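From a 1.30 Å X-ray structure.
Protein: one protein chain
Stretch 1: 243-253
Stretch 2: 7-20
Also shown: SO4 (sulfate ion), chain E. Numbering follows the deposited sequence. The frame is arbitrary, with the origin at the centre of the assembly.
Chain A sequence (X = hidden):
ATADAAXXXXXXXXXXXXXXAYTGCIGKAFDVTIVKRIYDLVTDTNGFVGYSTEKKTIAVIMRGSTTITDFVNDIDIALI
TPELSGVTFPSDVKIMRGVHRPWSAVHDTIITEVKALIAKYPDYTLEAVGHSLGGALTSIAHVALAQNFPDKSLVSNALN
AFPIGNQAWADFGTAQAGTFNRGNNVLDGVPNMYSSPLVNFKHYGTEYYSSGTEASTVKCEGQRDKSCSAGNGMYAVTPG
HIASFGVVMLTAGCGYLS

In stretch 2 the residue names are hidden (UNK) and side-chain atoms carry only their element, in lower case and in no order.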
# COMPACT_ATOMS: atom_id res chain seq x y z
N ALA A 243 3.36 -8.54 10.98
CA ALA A 243 1.94 -8.46 11.31
C ALA A 243 1.40 -7.07 11.05
O ALA A 243 2.11 -6.07 11.17
CB ALA A 243 1.70 -8.86 12.78
N SER A 244 0.10 -7.00 10.77
CA SER A 244 -0.58 -5.72 10.67
C SER A 244 -2.04 -5.88 11.08
O SER A 244 -2.70 -6.82 10.65
CB SER A 244 -0.52 -5.21 9.23
OG SER A 244 -0.70 -3.80 9.20
N PHE A 245 -2.50 -5.02 11.99
CA PHE A 245 -3.91 -5.04 12.43
C PHE A 245 -4.41 -6.43 12.73
O PHE A 245 -5.52 -6.80 12.35
CB PHE A 245 -4.80 -4.27 11.45
CG PHE A 245 -4.42 -2.83 11.33
CD1 PHE A 245 -4.82 -1.91 12.29
CD2 PHE A 245 -3.41 -2.48 10.45
CE1 PHE A 245 -4.23 -0.63 12.34
CE2 PHE A 245 -2.84 -1.24 10.48
CZ PHE A 245 -3.20 -0.33 11.46
N GLY A 246 -3.61 -7.18 13.46
CA GLY A 246 -4.05 -8.46 14.01
C GLY A 246 -3.82 -9.64 13.08
O GLY A 246 -4.15 -10.77 13.42
N VAL A 247 -3.23 -9.39 11.91
CA VAL A 247 -2.99 -10.45 10.92
C VAL A 247 -1.50 -10.66 10.74
O VAL A 247 -0.78 -9.74 10.33
CB VAL A 247 -3.60 -10.06 9.56
CG1 VAL A 247 -3.32 -11.15 8.53
CG2 VAL A 247 -5.10 -9.75 9.70
N VAL A 248 -1.03 -11.88 10.97
CA VAL A 248 0.34 -12.25 10.65
C VAL A 248 0.38 -12.71 9.20
O VAL A 248 -0.41 -13.55 8.78
CB VAL A 248 0.85 -13.39 11.57
CG1 VAL A 248 2.20 -13.92 11.13
CG2 VAL A 248 0.86 -12.92 13.04
N MET A 249 1.19 -12.04 8.38
CA MET A 249 1.22 -12.35 6.96
C MET A 249 1.44 -13.83 6.72
O MET A 249 2.29 -14.45 7.38
CB MET A 249 2.29 -11.51 6.25
CG MET A 249 2.01 -10.01 6.27
SD MET A 249 0.46 -9.55 5.47
CE MET A 249 -0.38 -8.66 6.77
N LEU A 250 0.73 -14.36 5.72
CA LEU A 250 0.71 -15.76 5.35
C LEU A 250 -0.19 -16.66 6.18
O LEU A 250 -0.44 -17.80 5.78
CB LEU A 250 2.12 -16.36 5.24
CG LEU A 250 2.90 -15.98 4.00
CD1 LEU A 250 4.37 -16.38 4.17
CD2 LEU A 250 2.30 -16.63 2.77
N THR A 251 -0.80 -16.12 7.23
CA THR A 251 -1.60 -16.96 8.12
C THR A 251 -3.11 -16.73 8.00
O THR A 251 -3.90 -17.41 8.64
CB THR A 251 -1.21 -16.78 9.60
OG1 THR A 251 -1.70 -15.52 10.07
CG2 THR A 251 0.30 -16.88 9.78
N ALA A 252 -3.51 -15.73 7.22
CA ALA A 252 -4.92 -15.43 7.03
C ALA A 252 -5.65 -16.46 6.18
O ALA A 252 -6.88 -16.51 6.21
CB ALA A 252 -5.10 -14.03 6.45
N GLY A 253 -4.93 -17.20 5.34
CA GLY A 253 -5.58 -17.96 4.28
C GLY A 253 -6.21 -17.06 3.23
O GLY A 253 -5.74 -15.96 2.96
N UNK A 7 -11.65 2.67 12.70
CA UNK A 7 -10.74 2.45 11.56
C UNK A 7 -10.31 0.99 11.43
O UNK A 7 -9.77 0.60 10.39
c UNK A 7 -9.53 3.35 11.69
N UNK A 8 -10.42 0.23 12.51
CA UNK A 8 -9.79 -1.08 12.58
C UNK A 8 -10.38 -2.08 11.56
O UNK A 8 -9.63 -2.78 10.89
c UNK A 8 -9.25 -3.05 14.10
c UNK A 8 -9.82 -1.66 14.00
c UNK A 8 -9.48 -5.44 14.02
c UNK A 8 -10.04 -4.17 13.94
c UNK A 8 -7.35 -4.49 14.46
c UNK A 8 -7.90 -3.23 14.38
c UNK A 8 -8.14 -5.59 14.32
N UNK A 9 -11.72 -2.14 11.43
CA UNK A 9 -12.23 -3.17 10.53
C UNK A 9 -11.72 -3.07 9.09
O UNK A 9 -11.36 -4.09 8.51
c UNK A 9 -12.79 -1.53 12.24
c UNK A 9 -13.75 -2.98 10.61
c UNK A 9 -13.97 -2.44 12.00
N UNK A 10 -11.61 -1.86 8.57
CA UNK A 10 -11.14 -1.74 7.19
C UNK A 10 -9.65 -2.07 7.09
O UNK A 10 -9.19 -2.61 6.09
c UNK A 10 -11.44 -0.36 6.58
o UNK A 10 -13.28 0.97 5.90
o UNK A 10 -13.65 -1.17 6.26
c UNK A 10 -12.91 -0.16 6.25
N UNK A 11 -8.88 -1.73 8.11
CA UNK A 11 -7.45 -1.99 8.07
C UNK A 11 -7.16 -3.47 8.30
O UNK A 11 -6.23 -4.04 7.71
c UNK A 11 -6.72 -1.11 9.08
c UNK A 11 -6.69 0.37 8.71
c UNK A 11 -6.37 1.23 9.93
c UNK A 11 -5.73 0.63 7.56
N UNK A 12 -7.98 -4.12 9.12
CA UNK A 12 -7.92 -5.55 9.32
C UNK A 12 -8.21 -6.30 8.00
O UNK A 12 -7.49 -7.22 7.64
c UNK A 12 -8.91 -5.97 10.44
c UNK A 12 -8.90 -7.43 10.73
c UNK A 12 -9.87 -8.38 10.57
n UNK A 12 -7.87 -8.06 11.40
c UNK A 12 -8.18 -9.33 11.60
n UNK A 12 -9.36 -9.56 11.06
N UNK A 13 -9.23 -5.84 7.27
CA UNK A 13 -9.50 -6.38 5.94
C UNK A 13 -8.30 -6.17 5.00
O UNK A 13 -7.93 -7.08 4.28
c UNK A 13 -10.78 -5.79 5.34
c UNK A 13 -10.99 -6.21 3.89
n UNK A 13 -12.47 -5.91 1.90
n UNK A 13 -11.41 -3.96 1.28
c UNK A 13 -12.04 -5.07 0.96
n UNK A 13 -12.25 -5.38 -0.31
c UNK A 13 -12.33 -5.68 3.34
N UNK A 14 -7.74 -4.98 5.02
CA UNK A 14 -6.59 -4.68 4.18
C UNK A 14 -5.44 -5.65 4.49
O UNK A 14 -4.74 -6.09 3.59
c UNK A 14 -6.15 -3.25 4.39
N UNK A 15 -5.25 -5.96 5.77
CA UNK A 15 -4.19 -6.88 6.16
C UNK A 15 -4.46 -8.29 5.72
O UNK A 15 -3.55 -9.00 5.30
c UNK A 15 -3.97 -6.81 7.66
N UNK A 16 -5.74 -8.71 5.76
CA UNK A 16 -6.11 -10.02 5.22
C UNK A 16 -5.85 -10.13 3.72
O UNK A 16 -5.31 -11.12 3.25
c UNK A 16 -7.56 -10.38 5.55
c UNK A 16 -7.78 -10.63 7.05
c UNK A 16 -9.27 -10.54 7.44
n UNK A 16 -11.49 -11.55 7.40
c UNK A 16 -10.09 -11.65 6.87
N UNK A 17 -6.23 -9.10 2.96
CA UNK A 17 -5.97 -9.08 1.53
C UNK A 17 -4.48 -9.10 1.24
O UNK A 17 -4.02 -9.78 0.32
c UNK A 17 -8.76 -8.95 0.15
c UNK A 17 -6.60 -7.85 0.89
c UNK A 17 -8.13 -7.79 0.92
c UNK A 17 -8.62 -6.48 0.36
N UNK A 18 -3.73 -8.32 2.01
CA UNK A 18 -2.28 -8.30 1.84
C UNK A 18 -1.66 -9.67 2.11
O UNK A 18 -0.76 -10.10 1.40
c UNK A 18 -1.66 -7.27 2.77
o UNK A 18 -2.05 -5.94 2.45
N UNK A 19 -2.16 -10.36 3.14
CA UNK A 19 -1.71 -11.73 3.45
C UNK A 19 -2.04 -12.71 2.31
O UNK A 19 -1.20 -13.51 1.88
o UNK A 19 -1.93 -13.50 5.15
c UNK A 19 -2.37 -12.20 4.76
N UNK A 20 -3.24 -12.54 1.74
CA UNK A 20 -3.66 -13.37 0.59
C UNK A 20 -2.69 -13.22 -0.58
O UNK A 20 -2.50 -14.17 -1.34
c UNK A 20 -5.09 -13.01 0.16
S SO4 E . -12.32 -14.87 7.83
O1 SO4 E . -11.07 -15.60 7.69
O2 SO4 E . -12.54 -13.87 6.77
O3 SO4 E . -13.46 -15.79 7.86
O4 SO4 E . -12.31 -14.19 9.13
O HOH W 1 -3.07 -15.47 3.73

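Position 7 carries one side-chain carbon and touches nothing on stretch 1. It is Ala-7.

Position 8 has one carbon followed by a six-carbon ring. The ring meets Phe-245 near the edge of that residue's ring. This is Phe-8, with CD1 3.9 Å from Phe-245 CD1.

At position 9 three carbons close a ring onto the backbone nitrogen, which marks Pro-9. Position 10 has two carbons, the second bearing two oxygens, and lies out of reach. The terminal group fits Asp-10, since asparagine would carry a nitrogen.

Position 11 has four carbons, forked at the second. Its CB sits over one face of Phe-245, 3.7 Å from the ring centroid, a CH-pi contact. The fork at the second carbon gives Leu-11.

Position 12 has one carbon and a five-membered ring of three carbons and two nitrogens. A ring nitrogen faces the carbonyl of Phe-245. This is His-12. Its ND1 donates a nearly straight hydrogen bond to Phe-245 O at 2.8 Å, so ND1 carries a proton.

Position 13 runs three carbons, a nitrogen, then a carbon with two more nitrogens. It points away from stretch 1. This is Arg-13. Position 14 has one carbon and makes no contact: Ala-14.

Position 15 also has one carbon, directed toward stretch 1. It is Ala-15. Its CB lies 3.2 Å from Ser-244 O and 3.8 Å from Val-247 CG2.

Position 16 has four carbons in a row ending in nitrogen, hence Lys-16. Its CG is 3.9 Å from Val-247 CG2. The chain end leads away, and NZ donates a hydrogen bond to sulfate O2 at 2.6 Å.

Position 17 has four carbons, forked at the second, and points away: Leu-17.

Position 18 has one carbon and one oxygen. This is Ser-18. Its OG donates to Ala-14 O at 2.9 Å, and its CB is 4.1 Å from Met-249 SD.

Position 19 again has one carbon and one oxygen, now pointing toward stretch 1. It is Ser-19. Its OG accepts a hydrogen bond from Leu-250 N at 2.9 Å. A water 2.7 Å from this OG donates to Gly-253 O at 2.8 Å.

Position 20 has a single carbon: Ala-20. Its CA is 4.1 Å from Gly-253 O.

The contact joins apolar packing to two direct hydrogen bonds. Phe-245 packs against Phe-8 and Leu-11, while Val-247 and Met-249 pack against Ala-15. His-12 engages the turn from Ser-244 to Val-247, and Ser-19 the turn from Val-248 to Thr-251.

Stretch 2 7-20: AFPDLHRAAKLSSA
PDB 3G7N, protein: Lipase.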